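Local coordinates for protein cGAS/DncV-like nucleotidyltransferase in E. coli homolog (Elizabethkingia meningoseptica ATCC 13253 = NBRC 12535, PDB 6E0O) that synthesises cyclic dinucleotide second messengers from nucleoside triphosphates, with magnesium as cofactor, as the signal-producing enzyme of a CBASS antiphage defence system, at residues E5-I9 with G234-L240. Sequence-based numbering, arbitrary orientation. Where two conformers were deposited one is given.
Sequences EQQLI and GNYTQTL
The carboxylate of Glu5 grips the first turn of helix 236-252 with both oxygens. Glu5 OE2 accepts from Tyr236 N at 2.8 Å, with an N-H...O angle of 162°, on the syn side and a little out of the carboxylate plane. Glu5 OE1 accepts from Thr237 N at 2.9 Å, also syn and slightly out of plane, and from Thr237 OG1 at 2.6 Å, nearly in line with its C-O bond. Three bonds thus fix the rotation of the group. CG of Glu5 stands anti to the backbone N (chi1 178°), and a bend at chi2 (79°) turns the carboxylate to the helix start. Ile9 CG1 sits over the centre of the Tyr236 ring, 3.5 Å from its centroid, in a CH-pi contact. Glu5 OE2 lies at the edge of the same ring, near its plane. Leu8 CD1 rests against Thr237 OG1, and Leu8 CD2 meets Leu240 CD2 at 3.9 Å. The Glu5 carboxylate, remote in sequence, binds N-H groups at the N-terminal end of helix 236-252, where its negative charge probably gains from the helix dipole. Asn235 is the N-cap residue itself, and its OD1 accepts from Gln238 N at 2.9 Å. One water links Glu5 OE2 to Gly234 O. The contact ties helix 5-11 to helix 236-252, whose Leu240 packs on Met192 and Ile195 of helix 188-205. Thr237 O is hydrogen-bonded to Tyr291 OH.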
ATOM      1  N   GLU A   5     -16.856 -15.988  13.533  1.00 16.49           N
ATOM      2  CA  GLU A   5     -17.170 -14.596  13.246  1.00 15.96           C
ATOM      3  C   GLU A   5     -16.294 -13.665  14.075  1.00 15.20           C
ATOM      4  O   GLU A   5     -15.730 -12.696  13.554  1.00 14.90           O
ATOM      5  CB  GLU A   5     -18.657 -14.364  13.518  1.00 16.97           C
ATOM      6  CG  GLU A   5     -19.146 -12.945  13.311  1.00 16.75           C
ATOM      7  CD  GLU A   5     -19.390 -12.569  11.855  1.00 16.47           C
ATOM      8  OE1 GLU A   5     -19.236 -13.424  10.954  1.00 16.71           O
ATOM      9  OE2 GLU A   5     -19.760 -11.403  11.619  1.00 16.08           O
ATOM     10  N   GLN A   6     -16.157 -13.952  15.373  1.00 16.47           N
ATOM     11  CA  GLN A   6     -15.363 -13.084  16.233  1.00 16.69           C
ATOM     12  C   GLN A   6     -13.890 -13.083  15.830  1.00 15.27           C
ATOM     13  O   GLN A   6     -13.225 -12.048  15.910  1.00 15.83           O
ATOM     14  CB  GLN A   6     -15.513 -13.491  17.696  1.00 17.91           C
ATOM     15  CG  GLN A   6     -14.804 -12.533  18.630  1.00 21.32           C
ATOM     16  CD  GLN A   6     -15.383 -11.139  18.558  1.00 24.02           C
ATOM     17  OE1 GLN A   6     -16.588 -10.950  18.726  1.00 26.98           O
ATOM     18  NE2 GLN A   6     -14.533 -10.155  18.286  1.00 24.85           N
ATOM     19  N   GLN A   7     -13.349 -14.234  15.430  1.00 14.82           N
ATOM     20  CA  GLN A   7     -11.957 -14.262  14.989  0.60 15.34           C
ATOM     21  C   GLN A   7     -11.764 -13.394  13.751  1.00 15.29           C
ATOM     22  O   GLN A   7     -10.756 -12.684  13.635  1.00 16.06           O
ATOM     23  CB  GLN A   7     -11.511 -15.702  14.746  0.60 16.53           C
ATOM     24  CG  GLN A   7     -11.321 -16.504  16.035  0.60 18.21           C
ATOM     25  CD  GLN A   7     -10.981 -17.963  15.784  0.60 21.45           C
ATOM     26  OE1 GLN A   7     -11.801 -18.724  15.272  0.60 20.24           O
ATOM     27  NE2 GLN A   7      -9.768 -18.363  16.154  0.60 23.62           N
ATOM     28  N   LEU A   8     -12.723 -13.426  12.821  1.00 14.99           N
ATOM     29  CA  LEU A   8     -12.625 -12.568  11.643  1.00 14.71           C
ATOM     30  C   LEU A   8     -12.679 -11.102  12.042  1.00 13.83           C
ATOM     31  O   LEU A   8     -11.938 -10.275  11.499  1.00 14.61           O
ATOM     32  CB  LEU A   8     -13.742 -12.880  10.649  1.00 15.07           C
ATOM     33  CG  LEU A   8     -13.734 -14.270  10.017  1.00 16.29           C
ATOM     34  CD1 LEU A   8     -14.871 -14.370   9.003  1.00 18.23           C
ATOM     35  CD2 LEU A   8     -12.400 -14.572   9.369  1.00 15.88           C
ATOM     36  N   ILE A   9     -13.565 -10.753  12.979  1.00 14.00           N
ATOM     37  CA  ILE A   9     -13.618  -9.377  13.464  1.00 14.43           C
ATOM     38  C   ILE A   9     -12.266  -8.970  14.037  1.00 15.32           C
ATOM     39  O   ILE A   9     -11.759  -7.877  13.763  1.00 14.96           O
ATOM     40  CB  ILE A   9     -14.755  -9.205  14.488  1.00 14.73           C
ATOM     41  CG1 ILE A   9     -16.110  -9.393  13.791  1.00 15.96           C
ATOM     42  CG2 ILE A   9     -14.660  -7.840  15.157  1.00 16.83           C
ATOM     43  CD1 ILE A   9     -17.286  -9.492  14.744  1.00 17.59           C
ATOM     44  N   GLY A 234     -22.571  -6.071   9.394  1.00 24.16           N
ATOM     45  CA  GLY A 234     -22.610  -6.933  10.552  1.00 26.99           C
ATOM     46  C   GLY A 234     -22.413  -8.405  10.296  1.00 25.63           C
ATOM     47  O   GLY A 234     -22.585  -9.201  11.226  1.00 31.33           O
ATOM     48  N   ASN A 235     -22.060  -8.810   9.078  1.00 19.53           N
ATOM     49  CA  ASN A 235     -21.854 -10.229   8.784  1.00 16.39           C
ATOM     50  C   ASN A 235     -20.490 -10.394   8.130  1.00 14.14           C
ATOM     51  O   ASN A 235     -20.361 -10.343   6.905  1.00 14.57           O
ATOM     52  CB  ASN A 235     -22.966 -10.820   7.927  1.00 17.41           C
ATOM     53  CG  ASN A 235     -22.924 -12.330   7.913  1.00 16.18           C
ATOM     54  OD1 ASN A 235     -21.863 -12.928   8.106  1.00 16.25           O
ATOM     55  ND2 ASN A 235     -24.078 -12.959   7.703  1.00 18.56           N
ATOM     56  N   TYR A 236     -19.470 -10.601   8.960  1.00 13.16           N
ATOM     57  CA  TYR A 236     -18.110 -10.687   8.445  1.00 12.29           C
ATOM     58  C   TYR A 236     -17.899 -11.994   7.699  1.00 11.79           C
ATOM     59  O   TYR A 236     -17.232 -12.015   6.660  1.00 12.65           O
ATOM     60  CB  TYR A 236     -17.105 -10.567   9.591  1.00 13.70           C
ATOM     61  CG  TYR A 236     -16.968  -9.175  10.150  1.00 13.24           C
ATOM     62  CD1 TYR A 236     -18.015  -8.570  10.825  1.00 14.39           C
ATOM     63  CD2 TYR A 236     -15.784  -8.467  10.011  1.00 13.39           C
ATOM     64  CE1 TYR A 236     -17.886  -7.297  11.342  1.00 13.87           C
ATOM     65  CE2 TYR A 236     -15.644  -7.202  10.532  1.00 13.84           C
ATOM     66  CZ  TYR A 236     -16.701  -6.621  11.187  1.00 13.92           C
ATOM     67  OH  TYR A 236     -16.551  -5.364  11.703  1.00 17.00           O
ATOM     68  N   THR A 237     -18.455 -13.092   8.225  1.00 12.87           N
ATOM     69  CA  THR A 237     -18.258 -14.392   7.599  1.00 12.90           C
ATOM     70  C   THR A 237     -18.856 -14.406   6.200  1.00 12.60           C
ATOM     71  O   THR A 237     -18.220 -14.863   5.243  1.00 12.89           O
ATOM     72  CB  THR A 237     -18.876 -15.494   8.469  1.00 14.20           C
ATOM     73  OG1 THR A 237     -18.217 -15.545   9.743  1.00 15.82           O
ATOM     74  CG2 THR A 237     -18.738 -16.844   7.793  1.00 17.51           C
ATOM     75  N   GLN A 238     -20.087 -13.913   6.057  1.00 12.32           N
ATOM     76  CA  GLN A 238     -20.719 -13.951   4.743  1.00 11.67           C
ATOM     77  C   GLN A 238     -20.115 -12.908   3.806  1.00 11.88           C
ATOM     78  O   GLN A 238     -20.005 -13.142   2.596  1.00 12.12           O
ATOM     79  CB  GLN A 238     -22.232 -13.782   4.854  1.00 13.73           C
ATOM     80  CG  GLN A 238     -22.948 -14.201   3.583  1.00 15.93           C
ATOM     81  CD  GLN A 238     -22.885 -15.718   3.322  1.00 15.25           C
ATOM     82  OE1 GLN A 238     -22.413 -16.508   4.153  1.00 20.20           O
ATOM     83  NE2 GLN A 238     -23.349 -16.122   2.155  1.00 20.50           N
ATOM     84  N   THR A 239     -19.734 -11.740   4.338  1.00 11.92           N
ATOM     85  CA  THR A 239     -19.082 -10.744   3.494  1.00 11.14           C
ATOM     86  C   THR A 239     -17.780 -11.289   2.930  1.00 11.41           C
ATOM     87  O   THR A 239     -17.493 -11.137   1.739  1.00 11.98           O
ATOM     88  CB  THR A 239     -18.815  -9.457   4.282  1.00 11.71           C
ATOM     89  OG1 THR A 239     -20.055  -8.835   4.620  1.00 12.48           O
ATOM     90  CG2 THR A 239     -17.962  -8.489   3.465  1.00 12.48           C
ATOM     91  N   LEU A 240     -16.972 -11.922   3.785  1.00 11.19           N
ATOM     92  CA  LEU A 240     -15.693 -12.465   3.336  1.00 11.30           C
ATOM     93  C   LEU A 240     -15.911 -13.563   2.308  1.00 11.57           C
ATOM     94  O   LEU A 240     -15.191 -13.638   1.310  1.00 11.83           O
ATOM     95  CB  LEU A 240     -14.896 -12.973   4.534  1.00 12.06           C
ATOM     96  CG  LEU A 240     -13.502 -13.547   4.261  1.00 12.62           C
ATOM     97  CD1 LEU A 240     -12.587 -12.528   3.607  1.00 13.25           C
ATOM     98  CD2 LEU A 240     -12.920 -14.059   5.577  1.00 14.12           C
TER
HETATM   99  O   HOH W   1     -20.801  -9.922  13.608  1.00 25.94           O
HETATM  100  O   HOH W   2     -21.915 -14.670  10.638  1.00 30.97           O